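Local coordinates for ABC-type transport system, molybdenum-specific extracellular solute-binding protein (Clostridium difficile, PDB 4KD5), which probably binds molybdate or tungstate outside the cell and hands it to an ABC transporter for uptake, at the interface of chains A and B. Residues are numbered along the deposited sequence; one frame, centred on the assembly and turned at random. Chains: chain A/B, ABC-type transport system, molybdenum-specific extracellular solute-binding protein.

Contact 1: the interface of chains A and B. Residues chain A 213, 216-217; chain B 30-33.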
loop_
_atom_site.group_PDB
_atom_site.type_symbol
_atom_site.label_atom_id
_atom_site.label_comp_id
_atom_site.label_asym_id
_atom_site.label_seq_id
_atom_site.Cartn_x
_atom_site.Cartn_y
_atom_site.Cartn_z
ATOM N N GLU A 213 -7.453 1.917 -8.619
ATOM C CA GLU A 213 -8.446 2.858 -8.109
ATOM C C GLU A 213 -8.448 4.189 -8.856
ATOM O O GLU A 213 -9.440 4.908 -8.832
ATOM C CB GLU A 213 -8.311 3.061 -6.597
ATOM C CG GLU A 213 -9.428 2.398 -5.789
ATOM C CD GLU A 213 -10.813 2.949 -6.113
ATOM O OE1 GLU A 213 -11.805 2.232 -5.873
ATOM O OE2 GLU A 213 -10.915 4.099 -6.597
ATOM N N LEU A 216 -10.778 3.469 -11.661
ATOM C CA LEU A 216 -12.158 3.403 -11.193
ATOM C C LEU A 216 -12.627 4.750 -10.648
ATOM O O LEU A 216 -13.777 4.897 -10.233
ATOM C CB LEU A 216 -12.303 2.314 -10.126
ATOM C CG LEU A 216 -11.892 0.899 -10.532
ATOM C CD1 LEU A 216 -11.819 -0.026 -9.330
ATOM C CD2 LEU A 216 -12.857 0.330 -11.563
ATOM N N SER A 217 -11.733 5.737 -10.658
ATOM C CA SER A 217 -12.053 7.066 -10.135
ATOM C C SER A 217 -12.759 7.937 -11.171
ATOM O O SER A 217 -12.741 7.631 -12.367
ATOM C CB SER A 217 -10.787 7.769 -9.643
ATOM O OG SER A 217 -10.026 8.262 -10.729
ATOM N N VAL B 30 -9.430 11.467 -8.019
ATOM C CA VAL B 30 -8.289 10.636 -8.400
ATOM C C VAL B 30 -8.288 9.329 -7.596
ATOM O O VAL B 30 -7.733 8.314 -8.019
ATOM C CB VAL B 30 -6.971 11.449 -8.232
ATOM C CG1 VAL B 30 -5.749 10.557 -8.170
ATOM C CG2 VAL B 30 -6.824 12.442 -9.372
ATOM N N ASP B 31 -8.947 9.366 -6.441
ATOM C CA ASP B 31 -9.130 8.186 -5.594
ATOM C C ASP B 31 -10.453 8.305 -4.840
ATOM O O ASP B 31 -10.570 9.090 -3.900
ATOM C CB ASP B 31 -7.974 8.049 -4.594
ATOM C CG ASP B 31 -7.813 6.630 -4.067
ATOM O OD1 ASP B 31 -8.795 5.862 -4.079
ATOM O OD2 ASP B 31 -6.695 6.280 -3.639
ATOM N N SER B 32 -11.448 7.534 -5.267
ATOM C CA SER B 32 -12.767 7.542 -4.638
ATOM C C SER B 32 -12.797 6.702 -3.361
ATOM O O SER B 32 -13.730 6.796 -2.563
ATOM C CB SER B 32 -13.819 7.036 -5.623
ATOM O OG SER B 32 -13.356 5.891 -6.310
ATOM N N ASN B 33 -11.762 5.891 -3.174
ATOM C CA ASN B 33 -11.717 4.926 -2.080
ATOM C C ASN B 33 -11.034 5.456 -0.820
ATOM O O ASN B 33 -10.873 4.727 0.157
ATOM C CB ASN B 33 -11.020 3.648 -2.553
ATOM C CG ASN B 33 -11.442 2.423 -1.767
ATOM O OD1 ASN B 33 -12.271 1.637 -2.223
ATOM N ND2 ASN B 33 -10.861 2.247 -0.587
#

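Contact 2: the interface of chains A and B. Residues chain A 30, 214, 217-219; chain B 29-31.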
loop_
_atom_site.group_PDB
_atom_site.type_symbol
_atom_site.label_atom_id
_atom_site.label_comp_id
_atom_site.label_asym_id
_atom_site.label_seq_id
_atom_site.Cartn_x
_atom_site.Cartn_y
_atom_site.Cartn_z
ATOM N N VAL A 30 -0.350 12.734 -11.070
ATOM C CA VAL A 30 -0.834 12.536 -9.701
ATOM C C VAL A 30 0.019 11.546 -8.899
ATOM O O VAL A 30 -0.242 11.303 -7.724
ATOM C CB VAL A 30 -2.317 12.092 -9.676
ATOM C CG1 VAL A 30 -3.214 13.204 -10.190
ATOM C CG2 VAL A 30 -2.507 10.838 -10.511
ATOM N N PHE A 214 -7.350 4.507 -9.534
ATOM C CA PHE A 214 -7.324 5.690 -10.387
ATOM C C PHE A 214 -8.216 5.448 -11.598
ATOM O O PHE A 214 -8.926 6.340 -12.052
ATOM C CB PHE A 214 -5.903 6.022 -10.848
ATOM C CG PHE A 214 -5.847 7.094 -11.898
ATOM C CD1 PHE A 214 -6.136 8.413 -11.577
ATOM C CD2 PHE A 214 -5.505 6.787 -13.207
ATOM C CE1 PHE A 214 -6.090 9.409 -12.544
ATOM C CE2 PHE A 214 -5.454 7.775 -14.180
ATOM C CZ PHE A 214 -5.746 9.090 -13.846
ATOM N N SER A 217 -11.733 5.737 -10.658
ATOM C CA SER A 217 -12.053 7.066 -10.135
ATOM C C SER A 217 -12.759 7.937 -11.171
ATOM O O SER A 217 -12.741 7.631 -12.367
ATOM C CB SER A 217 -10.787 7.769 -9.643
ATOM O OG SER A 217 -10.026 8.262 -10.729
ATOM N N GLU A 218 -13.374 9.019 -10.701
ATOM C CA GLU A 218 -14.134 9.921 -11.561
ATOM C C GLU A 218 -13.294 10.476 -12.708
ATOM O O GLU A 218 -13.736 10.499 -13.853
ATOM C CB GLU A 218 -14.753 11.050 -10.727
ATOM C CG GLU A 218 -15.690 10.552 -9.629
ATOM C CD GLU A 218 -16.027 11.619 -8.602
ATOM O OE1 GLU A 218 -15.821 12.815 -8.891
ATOM O OE2 GLU A 218 -16.498 11.254 -7.503
ATOM N N SER A 219 -12.074 10.904 -12.400
ATOM C CA SER A 219 -11.175 11.434 -13.425
ATOM C C SER A 219 -10.722 10.351 -14.407
ATOM O O SER A 219 -10.611 10.605 -15.607
ATOM C CB SER A 219 -9.957 12.108 -12.786
ATOM O OG SER A 219 -9.017 11.146 -12.344
ATOM N N LYS B 29 -11.405 12.919 -6.825
ATOM C CA LYS B 29 -11.570 12.581 -8.239
ATOM C C LYS B 29 -10.547 11.560 -8.734
ATOM O O LYS B 29 -10.769 10.885 -9.735
ATOM C CB LYS B 29 -11.461 13.850 -9.090
ATOM C CG LYS B 29 -12.491 14.924 -8.794
ATOM C CD LYS B 29 -12.280 16.130 -9.700
ATOM C CE LYS B 29 -13.448 17.102 -9.632
ATOM N NZ LYS B 29 -13.746 17.535 -8.239
ATOM N N VAL B 30 -9.430 11.467 -8.019
ATOM C CA VAL B 30 -8.289 10.636 -8.400
ATOM C C VAL B 30 -8.288 9.329 -7.596
ATOM O O VAL B 30 -7.733 8.314 -8.019
ATOM C CB VAL B 30 -6.971 11.449 -8.232
ATOM C CG1 VAL B 30 -5.749 10.557 -8.170
ATOM C CG2 VAL B 30 -6.824 12.442 -9.372
ATOM N N ASP B 31 -8.947 9.366 -6.441
ATOM C CA ASP B 31 -9.130 8.186 -5.594
ATOM C C ASP B 31 -10.453 8.305 -4.840
ATOM O O ASP B 31 -10.570 9.090 -3.900
ATOM C CB ASP B 31 -7.974 8.049 -4.594
ATOM C CG ASP B 31 -7.813 6.630 -4.067
ATOM O OD1 ASP B 31 -8.795 5.862 -4.079
ATOM O OD2 ASP B 31 -6.695 6.280 -3.639
#

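Contact 1: the interface of chains A and B
A:Glu213, in the last turn of helix 205-215 with a helical backbone, faces B:Asp31, B:Ser32 and B:Asn33, where the chain turns from an extended B:Asp31 into two compact residues. The glutamate has the reach for this place: its chain bends at CG (chi2 -62°), which swings the carboxylate over the turn. Its OE2 accepts a hydrogen bond from the hydroxyl OG of B:Ser32 at 3.0 Å, and the hydroxyl comes in on the syn side of the carboxylate, 21° out of its plane. Serine suits the spot because a short hydroxyl can donate without pushing the two backbones apart.

CB of B:Asn33 sits over a face of the carboxylate, 3.6 Å from CD of A:Glu213, while the serine hydroxyl comes in near its plane. The asparagine therefore contributes mainly its methylene here, and its amide plane is turned about 50° from the carboxylate. B:Asp31 crosses the glutamate side chain at about a right angle, yet the two carboxylate planes are nearly parallel, with OD1 3.7 Å from OE2 of A:Glu213. Two carboxylates so close would be expected to disfavour each other if both were ionised. The aspartate has a task within its own chain, since OD1 accepts a hydrogen bond from the backbone N of B:Asn33 at 3.1 Å, met on its anti side, which makes an Asx-type turn. Beside this group, CB of A:Ser217 rests against the carbonyl O of B:Val30 at 3.5 Å.

In the fold, the end of helix 205-215 and the loop after it in chain A meet the loop of chain B that joins helix 17-28 to strand 34-41.

Contact 2: the interface of chains A and B
B:Val30 pushes its branched side chain between A:Val30 and A:Phe214, while the carbonyl of its neighbour B:Lys29 is gripped by the start of helix 218-226. From CB of B:Val30 the two methyls part. CG1, anti to the backbone N (chi1 162°), is directed to the ring of A:Phe214, meeting CD1 at 4.0 Å, and also reaches CG2 of A:Val30. CG2 takes the other direction and touches CG1 of A:Val30 at 3.8 Å, with the hydroxyl OG of A:Ser219 also near. The two valines thus meet tip to tip, the same residue from each copy. A compact, branched, apolar side chain is well suited to such a meeting, and the ring of A:Phe214 offers its CD1 carbon beside it, the valine crossing it obliquely.

Polar contact is concentrated on O of B:Lys29, which accepts from three donors of chain A. OG of A:Ser217 lies between O of A:Phe214 (2.6 Å) and O of B:Lys29 (2.9 Å), so its one hydrogen must be shared or alternate between them. The backbone N of A:Ser219 donates to O of B:Lys29 at 3.0 Å along a nearly straight path, 167° at the hydrogen. Binding a carbonyl through the first turn of a helix uses an N-H that has no partner within the helix, and the helix's positive end would be expected to favour the oxygen. Serine suits both places, just before the helix and in its first turn, because OG held between the backbone N and the carbonyl carbon points back to the carbonyl of B:Lys29. Further out, CG of B:Lys29 passes OE1 of A:Glu218, but NZ of B:Lys29 stays 5.2 Å from that oxygen, so any attraction between them would act at long range, without a salt bridge. The third donor, OG of A:Ser219, sits 3.2 Å from O of B:Lys29 and comes from above the carbonyl plane, 50° out of it.

The C-alpha centres of contact 1 and contact 2 lie about 4 Å apart, so they are overlapping parts of a larger interface, sharing A:Ser217, B:Val30 and B:Asp31. Contact 1 brings the polar contacts at the end of helix 205-215; contact 2 adds the start of helix 218-226 and the valine pair. Because the whole interface is two-fold symmetric, each contact recurs with the chains exchanged, and the meeting of the two Val30 residues suggests that the twin patches adjoin there. The deposited assembly holds four copies, but the structure alone does not show whether this pairing forms in the cell.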